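Local coordinates for protein glucuronan lyase A (Trichoderma reesei, PDB 2ZZJ) that probably cleaves beta-1,4-linked glucuronan within the chain as a calcium-binding polysaccharide lyase of beta-jelly-roll fold, at residues I112-N116 / N117-S121. Residues are numbered along the deposited sequence; the frame is centred on the assembly and turned at random.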
# COMPACT_ATOMS: atom_id res chain seq x y z
N ILE A 112 -2.05 2.52 2.21
CA ILE A 112 -2.86 3.22 1.23
C ILE A 112 -4.08 2.37 0.96
O ILE A 112 -3.96 1.18 0.69
CB ILE A 112 -2.07 3.49 -0.10
CG1 ILE A 112 -0.72 4.18 0.21
CG2 ILE A 112 -2.99 4.27 -1.11
CD1 ILE A 112 0.14 4.56 -0.97
N TRP A 113 -5.27 2.97 1.04
CA TRP A 113 -6.49 2.18 0.88
C TRP A 113 -7.62 2.96 0.24
O TRP A 113 -7.52 4.17 0.10
CB TRP A 113 -6.93 1.53 2.20
CG TRP A 113 -7.44 2.44 3.33
CD1 TRP A 113 -8.76 2.63 3.70
CD2 TRP A 113 -6.66 3.17 4.30
NE1 TRP A 113 -8.84 3.46 4.80
CE2 TRP A 113 -7.57 3.80 5.19
CE3 TRP A 113 -5.27 3.35 4.50
CZ2 TRP A 113 -7.15 4.59 6.26
CZ3 TRP A 113 -4.84 4.16 5.56
CH2 TRP A 113 -5.80 4.77 6.43
N ILE A 114 -8.64 2.21 -0.20
CA ILE A 114 -9.93 2.76 -0.69
C ILE A 114 -10.96 2.64 0.43
O ILE A 114 -11.12 1.57 1.00
CB ILE A 114 -10.47 1.95 -1.94
CG1 ILE A 114 -9.39 1.81 -3.03
CG2 ILE A 114 -11.67 2.65 -2.57
CD1 ILE A 114 -8.91 3.12 -3.60
N GLN A 115 -11.68 3.73 0.73
CA GLN A 115 -12.81 3.70 1.66
C GLN A 115 -13.91 4.47 0.94
O GLN A 115 -13.70 5.58 0.53
CB GLN A 115 -12.39 4.41 2.97
CG GLN A 115 -13.15 4.03 4.21
CD GLN A 115 -12.49 4.55 5.49
OE1 GLN A 115 -11.36 4.19 5.83
NE2 GLN A 115 -13.23 5.37 6.24
N ASN A 116 -15.07 3.85 0.73
CA ASN A 116 -16.06 4.43 -0.20
C ASN A 116 -15.36 4.67 -1.54
O ASN A 116 -14.65 3.77 -2.01
CB ASN A 116 -16.66 5.72 0.39
CG ASN A 116 -17.50 5.44 1.66
OD1 ASN A 116 -18.47 4.69 1.58
ND2 ASN A 116 -17.13 6.04 2.79
N ASN A 117 -15.48 5.86 -2.13
CA ASN A 117 -14.77 6.11 -3.40
C ASN A 117 -13.55 7.00 -3.23
O ASN A 117 -13.13 7.71 -4.14
CB ASN A 117 -15.71 6.68 -4.48
CG ASN A 117 -16.18 8.07 -4.16
OD1 ASN A 117 -16.08 8.53 -3.02
ND2 ASN A 117 -16.71 8.76 -5.17
N GLN A 118 -12.96 6.95 -2.05
CA GLN A 118 -11.90 7.88 -1.71
C GLN A 118 -10.60 7.15 -1.40
O GLN A 118 -10.64 6.11 -0.73
CB GLN A 118 -12.34 8.68 -0.49
CG GLN A 118 -13.56 9.59 -0.77
CD GLN A 118 -13.18 10.73 -1.70
OE1 GLN A 118 -13.85 10.99 -2.71
NE2 GLN A 118 -12.05 11.35 -1.42
N LEU A 119 -9.48 7.69 -1.88
CA LEU A 119 -8.14 7.25 -1.46
C LEU A 119 -7.81 7.80 -0.09
O LEU A 119 -7.85 9.03 0.12
CB LEU A 119 -7.08 7.77 -2.41
CG LEU A 119 -5.69 7.11 -2.40
CD1 LEU A 119 -5.78 5.74 -3.02
CD2 LEU A 119 -4.68 7.98 -3.14
N TYR A 120 -7.45 6.91 0.82
CA TYR A 120 -6.97 7.27 2.15
C TYR A 120 -5.50 6.89 2.32
O TYR A 120 -5.04 5.90 1.74
CB TYR A 120 -7.72 6.44 3.18
CG TYR A 120 -9.06 6.99 3.61
CD1 TYR A 120 -9.35 7.14 4.97
CD2 TYR A 120 -10.04 7.33 2.67
CE1 TYR A 120 -10.58 7.63 5.40
CE2 TYR A 120 -11.30 7.83 3.10
CZ TYR A 120 -11.54 7.96 4.47
OH TYR A 120 -12.77 8.45 4.90
N SER A 121 -4.76 7.60 3.18
CA SER A 121 -3.46 7.08 3.60
C SER A 121 -3.23 7.44 5.04
O SER A 121 -4.12 8.03 5.68
CB SER A 121 -2.30 7.57 2.70
OG SER A 121 -1.11 6.81 2.98
O HOH W 1 -13.38 7.92 7.90
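Trp113 and Tyr120 form an antiparallel hydrogen-bonded pair, with Trp113 N to Tyr120 O at 3.0 Å and Tyr120 N to Trp113 O at 2.8 Å; Gln115 and Gln118 pair likewise, closing a type II' turn over Asn116 and Asn117. On the face bearing Trp113, Gln115 and Tyr120, the indole lies across the start of the tyrosine side chain. Tyr120 CB sits over the indole, 3.5 Å from the centroid of the five-membered ring and close to its normal, which identifies a CH-pi contact. The indole reaches this place with CG between backbone N and carbonyl carbon (chi1 68°). Its NE1 donates to Gln115 OE1 at 2.8 Å, nearly straight (171°), the acceptor lying in the ring plane. With OE1 so engaged, the Gln115 amide lies stacked over the Tyr120 ring, the planes 29° apart, and the bond is likely to limit its rotation; Gln115 CB makes a second CH-pi contact at 3.9 Å from that ring's centroid. A water joins Tyr120 OH to Gln115 NE2, weakly at the latter. Replacing Trp113 with an alanine would probably leave Gln115 OE1 without its donor, the amide freer to turn and Tyr120 CB without its CH-pi partner. On the buried opposite face, Leu119 CD1 packs against Ile112 CG2 at 3.7 Å and Ile114 CD1 at 4.1 Å, with Phe172 also touching Leu119. The pairing and tight turn define a two-residue beta hairpin, joining strands 106-115 and 118-126 within one sheet of the beta-jelly roll.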